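Local coordinates for homoserine kinase (Listeria monocytogenes, PDB 3HUL), which probably catalyses the ATP-dependent phosphorylation of L-homoserine to O-phospho-L-homoserine, the fourth of five steps from L-aspartate to L-threonine, at residues T10-A24 against P124-G138. Residues are numbered along the deposited sequence; the frame is centred on the assembly and turned at random.
Sequences TTANLGPGFDSCGLA and PDNVAPAVLGNWVVG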
loop_
_atom_site.group_PDB
_atom_site.type_symbol
_atom_site.label_atom_id
_atom_site.label_comp_id
_atom_site.label_asym_id
_atom_site.label_seq_id
_atom_site.Cartn_x
_atom_site.Cartn_y
_atom_site.Cartn_z
ATOM N N THR A 10 -7.729 19.767 11.661
ATOM C CA THR A 10 -6.613 19.221 10.885
ATOM C C THR A 10 -5.320 19.803 11.394
ATOM O O THR A 10 -5.271 20.957 11.843
ATOM C CB THR A 10 -6.705 19.610 9.372
ATOM O OG1 THR A 10 -6.916 21.018 9.278
ATOM C CG2 THR A 10 -7.844 18.891 8.664
ATOM N N THR A 11 -4.258 19.009 11.322
ATOM C CA THR A 11 -2.921 19.500 11.627
ATOM C C THR A 11 -2.113 19.410 10.358
ATOM O O THR A 11 -2.018 18.343 9.750
ATOM C CB THR A 11 -2.223 18.713 12.766
ATOM O OG1 THR A 11 -0.916 19.254 12.968
ATOM C CG2 THR A 11 -2.086 17.219 12.459
ATOM N N ALA A 12 -1.554 20.541 9.955
ATOM C CA ALA A 12 -0.887 20.649 8.677
ATOM C C ALA A 12 0.615 20.804 8.893
ATOM O O ALA A 12 1.067 20.912 10.029
ATOM C CB ALA A 12 -1.455 21.831 7.905
ATOM N N ASN A 13 1.376 20.797 7.799
ATOM C CA ASN A 13 2.806 21.056 7.859
ATOM C C ASN A 13 3.458 19.940 8.677
ATOM O O ASN A 13 4.341 20.190 9.500
ATOM C CB ASN A 13 3.063 22.467 8.455
ATOM C CG ASN A 13 4.536 22.887 8.404
ATOM O OD1 ASN A 13 5.008 23.672 9.245
ATOM N ND2 ASN A 13 5.268 22.370 7.427
ATOM N N LEU A 14 2.979 18.714 8.452
ATOM C CA LEU A 14 3.496 17.514 9.104
ATOM C C LEU A 14 4.951 17.300 8.722
ATOM O O LEU A 14 5.258 17.039 7.556
ATOM C CB LEU A 14 2.695 16.270 8.697
ATOM C CG LEU A 14 1.580 15.649 9.555
ATOM C CD1 LEU A 14 1.400 14.186 9.111
ATOM C CD2 LEU A 14 1.867 15.693 11.057
ATOM N N GLY A 15 5.841 17.429 9.703
ATOM C CA GLY A 15 7.271 17.399 9.456
ATOM C C GLY A 15 7.719 18.445 8.443
ATOM O O GLY A 15 7.212 19.573 8.438
ATOM N N PRO A 16 8.650 18.062 7.545
ATOM C CA PRO A 16 9.011 18.982 6.505
ATOM C C PRO A 16 8.028 18.924 5.340
ATOM O O PRO A 16 8.323 19.475 4.283
ATOM C CB PRO A 16 10.410 18.507 6.091
ATOM C CG PRO A 16 10.740 17.356 7.004
ATOM C CD PRO A 16 9.416 16.819 7.411
ATOM N N GLY A 17 6.848 18.325 5.538
ATOM C CA GLY A 17 5.775 18.393 4.528
ATOM C C GLY A 17 5.081 19.752 4.454
ATOM O O GLY A 17 3.845 19.847 4.447
ATOM N N PHE A 18 5.895 20.812 4.376
ATOM C CA PHE A 18 5.411 22.186 4.369
ATOM C C PHE A 18 4.441 22.470 3.235
ATOM O O PHE A 18 4.741 22.191 2.064
ATOM C CB PHE A 18 6.586 23.175 4.362
ATOM C CG PHE A 18 6.174 24.585 4.695
ATOM C CD1 PHE A 18 5.986 24.976 6.032
ATOM C CD2 PHE A 18 5.938 25.508 3.683
ATOM C CE1 PHE A 18 5.589 26.289 6.349
ATOM C CE2 PHE A 18 5.531 26.815 3.988
ATOM C CZ PHE A 18 5.366 27.210 5.320
ATOM N N ASP A 19 3.268 23.011 3.578
ATOM C CA ASP A 19 2.206 23.243 2.590
ATOM C C ASP A 19 1.844 21.968 1.777
ATOM O O ASP A 19 1.388 22.045 0.615
ATOM C CB ASP A 19 2.551 24.410 1.644
ATOM C CG ASP A 19 2.345 25.788 2.283
ATOM O OD1 ASP A 19 1.910 25.887 3.461
ATOM O OD2 ASP A 19 2.619 26.793 1.585
ATOM N N SER A 20 2.041 20.801 2.388
ATOM C CA SER A 20 1.869 19.559 1.668
ATOM C C SER A 20 1.115 18.475 2.436
ATOM O O SER A 20 0.106 17.949 1.943
ATOM C CB SER A 20 3.218 19.043 1.179
ATOM O OG SER A 20 3.037 17.810 0.506
ATOM N N CYS A 21 1.618 18.117 3.616
ATOM C CA CYS A 21 1.046 17.012 4.371
ATOM C C CYS A 21 0.176 17.507 5.533
ATOM O O CYS A 21 0.550 18.433 6.279
ATOM C CB CYS A 21 2.164 16.092 4.904
ATOM S SG CYS A 21 3.222 15.383 3.594
ATOM N N GLY A 22 -0.967 16.859 5.701
ATOM C CA GLY A 22 -1.863 17.205 6.779
ATOM C C GLY A 22 -2.788 16.062 7.090
ATOM O O GLY A 22 -2.940 15.133 6.286
ATOM N N LEU A 23 -3.460 16.170 8.229
ATOM C CA LEU A 23 -4.096 15.028 8.871
ATOM C C LEU A 23 -5.323 15.530 9.615
ATOM O O LEU A 23 -5.215 16.496 10.383
ATOM C CB LEU A 23 -3.083 14.350 9.834
ATOM C CG LEU A 23 -3.437 13.112 10.681
ATOM C CD1 LEU A 23 -3.760 11.901 9.792
ATOM C CD2 LEU A 23 -2.271 12.758 11.575
ATOM N N ALA A 24 -6.475 14.906 9.359
ATOM C CA ALA A 24 -7.731 15.274 10.009
ATOM C C ALA A 24 -7.773 14.663 11.396
ATOM O O ALA A 24 -7.272 13.565 11.596
ATOM C CB ALA A 24 -8.972 14.832 9.170
ATOM N N PRO A 124 -2.904 23.804 0.614
ATOM C CA PRO A 124 -3.881 22.741 0.594
ATOM C C PRO A 124 -3.907 21.849 1.844
ATOM O O PRO A 124 -4.799 21.016 1.955
ATOM C CB PRO A 124 -3.457 21.928 -0.633
ATOM C CG PRO A 124 -1.983 22.160 -0.781
ATOM C CD PRO A 124 -1.606 23.353 0.069
ATOM N N ASP A 125 -2.975 22.035 2.779
ATOM C CA ASP A 125 -2.682 20.979 3.760
ATOM C C ASP A 125 -3.531 20.939 5.034
ATOM O O ASP A 125 -3.483 19.950 5.772
ATOM C CB ASP A 125 -1.172 20.827 4.024
ATOM C CG ASP A 125 -0.480 22.141 4.431
ATOM O OD1 ASP A 125 -0.845 23.237 3.943
ATOM O OD2 ASP A 125 0.474 22.062 5.235
ATOM N N ASN A 126 -4.310 21.993 5.296
ATOM C CA ASN A 126 -5.443 21.855 6.211
ATOM C C ASN A 126 -6.690 21.413 5.466
ATOM O O ASN A 126 -7.324 20.440 5.881
ATOM C CB ASN A 126 -5.738 23.125 7.007
ATOM C CG ASN A 126 -4.620 23.484 7.967
ATOM O OD1 ASN A 126 -3.801 24.344 7.651
ATOM N ND2 ASN A 126 -4.573 22.822 9.144
ATOM N N VAL A 127 -7.025 22.122 4.374
ATOM C CA VAL A 127 -8.313 21.953 3.691
ATOM C C VAL A 127 -8.537 20.613 2.982
ATOM O O VAL A 127 -9.653 20.101 2.968
ATOM C CB VAL A 127 -8.670 23.158 2.732
ATOM C CG1 VAL A 127 -8.844 24.467 3.532
ATOM C CG2 VAL A 127 -7.661 23.322 1.589
ATOM N N ALA A 128 -7.497 20.032 2.398
ATOM C CA ALA A 128 -7.682 18.757 1.722
ATOM C C ALA A 128 -8.071 17.655 2.749
ATOM O O ALA A 128 -9.086 16.991 2.570
ATOM C CB ALA A 128 -6.425 18.373 0.896
ATOM N N PRO A 129 -7.296 17.492 3.844
ATOM C CA PRO A 129 -7.765 16.517 4.850
ATOM C C PRO A 129 -9.109 16.909 5.520
ATOM O O PRO A 129 -9.860 16.020 5.921
ATOM C CB PRO A 129 -6.609 16.442 5.874
ATOM C CG PRO A 129 -5.703 17.549 5.569
ATOM C CD PRO A 129 -5.972 18.057 4.177
ATOM N N ALA A 130 -9.431 18.207 5.617
ATOM C CA ALA A 130 -10.744 18.603 6.145
ATOM C C ALA A 130 -11.867 18.094 5.240
ATOM O O ALA A 130 -12.902 17.648 5.719
ATOM C CB ALA A 130 -10.841 20.138 6.344
ATOM N N VAL A 131 -11.647 18.128 3.934
ATOM C CA VAL A 131 -12.620 17.571 2.996
ATOM C C VAL A 131 -12.527 16.046 2.864
ATOM O O VAL A 131 -13.532 15.377 2.809
ATOM C CB VAL A 131 -12.459 18.197 1.603
ATOM C CG1 VAL A 131 -13.457 17.558 0.589
ATOM C CG2 VAL A 131 -12.664 19.691 1.680
ATOM N N LEU A 132 -11.320 15.490 2.818
ATOM C CA LEU A 132 -11.137 14.100 2.351
ATOM C C LEU A 132 -11.015 13.125 3.496
ATOM O O LEU A 132 -11.292 11.937 3.348
ATOM C CB LEU A 132 -9.911 14.022 1.476
ATOM C CG LEU A 132 -10.027 14.985 0.288
ATOM C CD1 LEU A 132 -8.750 14.923 -0.477
ATOM C CD2 LEU A 132 -11.259 14.629 -0.602
ATOM N N GLY A 133 -10.626 13.651 4.652
ATOM C CA GLY A 133 -10.453 12.842 5.833
ATOM C C GLY A 133 -9.062 12.224 5.823
ATOM O O GLY A 133 -8.379 12.188 4.802
ATOM N N ASN A 134 -8.665 11.746 6.989
ATOM C CA ASN A 134 -7.427 11.029 7.162
ATOM C C ASN A 134 -6.182 11.854 6.820
ATOM O O ASN A 134 -6.101 13.032 7.156
ATOM C CB ASN A 134 -7.489 9.701 6.384
ATOM C CG ASN A 134 -6.979 8.559 7.196
ATOM O OD1 ASN A 134 -5.884 8.636 7.762
ATOM N ND2 ASN A 134 -7.770 7.497 7.289
ATOM N N TRP A 135 -5.229 11.235 6.136
ATOM C CA TRP A 135 -3.917 11.846 5.870
ATOM C C TRP A 135 -3.845 12.159 4.379
ATOM O O TRP A 135 -4.095 11.272 3.538
ATOM C CB TRP A 135 -2.784 10.922 6.355
ATOM C CG TRP A 135 -1.405 11.287 5.886
ATOM C CD1 TRP A 135 -0.856 12.536 5.820
ATOM C CD2 TRP A 135 -0.400 10.383 5.415
ATOM N NE1 TRP A 135 0.422 12.466 5.330
ATOM C CE2 TRP A 135 0.728 11.157 5.068
ATOM C CE3 TRP A 135 -0.333 8.990 5.288
ATOM C CZ2 TRP A 135 1.924 10.585 4.593
ATOM C CZ3 TRP A 135 0.842 8.415 4.788
ATOM C CH2 TRP A 135 1.955 9.223 4.436
ATOM N N VAL A 136 -3.577 13.427 4.061
ATOM C CA VAL A 136 -3.453 13.856 2.660
ATOM C C VAL A 136 -2.071 14.410 2.385
ATOM O O VAL A 136 -1.577 15.244 3.147
ATOM C CB VAL A 136 -4.513 14.906 2.253
ATOM C CG1 VAL A 136 -4.453 15.195 0.675
ATOM C CG2 VAL A 136 -5.874 14.411 2.638
ATOM N N VAL A 137 -1.440 13.895 1.331
ATOM C CA VAL A 137 -0.211 14.474 0.799
ATOM C C VAL A 137 -0.610 15.287 -0.429
ATOM O O VAL A 137 -1.224 14.759 -1.369
ATOM C CB VAL A 137 0.825 13.392 0.407
ATOM C CG1 VAL A 137 2.071 14.012 -0.283
ATOM C CG2 VAL A 137 1.210 12.556 1.594
ATOM N N GLY A 138 -0.250 16.564 -0.429
ATOM C CA GLY A 138 -0.765 17.500 -1.414
ATOM C C GLY A 138 0.283 18.383 -2.028
ATOM O O GLY A 138 1.391 18.549 -1.497
HETATM O O HOH W 1 -2.460 23.038 11.223
HETATM O O HOH W 2 1.671 24.306 5.865
#
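D125 reaches from beside the N-terminal end of helix 127-132 into the bend between strands 3-12 and 21-25. Its CB packs against the backbone of S20, and the torsion that sets CG between the backbone N and the carbonyl carbon (chi1 54°) turns the carboxylate toward that bend. CG and OD1 pack on D19 CA, OD1 lying 3.3 Å from that CA; OD1 is also hydrogen-bonded to H123 ND1. OD2 accepts a weak, bent bond from the N13 amide, N to OD2 3.0 Å, and touches A12 CB, where a methyl is small enough to admit it. A water donates to both D125 OD2 and D19 OD1, probably easing the repulsion between two carboxylates whose planes stand 70° apart. One residue on, N126 ND2 donates to T10 OG1 at 3.0 Å, within the amide plane and nearly straight (162°), and also to a water held by A12 N; the side chain of N126 touches S90 of the predicted ATP site, and a sulfate, probably from the crystallisation liquor, lies about 5 Å from it. D125 and N126 sit beside the mixed sheet of the GHMP kinase N-terminal half, where strands 21-25 and 135-141 pair antiparallel: G22 and V136 exchange two backbone bonds, and A24 N donates to N134 O. G22 suits its position because the D125 carbonyl sits over its CA, 3.3 Å from O to CA, where a side chain would collide; P129 CG packs beside it. On the sheet face bearing C21, L23, W135 and V137, the indole meets G22 O in its plane, CD1 to O 3.4 Å, while its buried NE1 has no polar partner; L23 CD1 rests on W135 CB. At the G138 end S20 OG donates to G138 O at 2.7 Å and is also hydrogen-bonded to the side-chain amide of N192 of a second subunit.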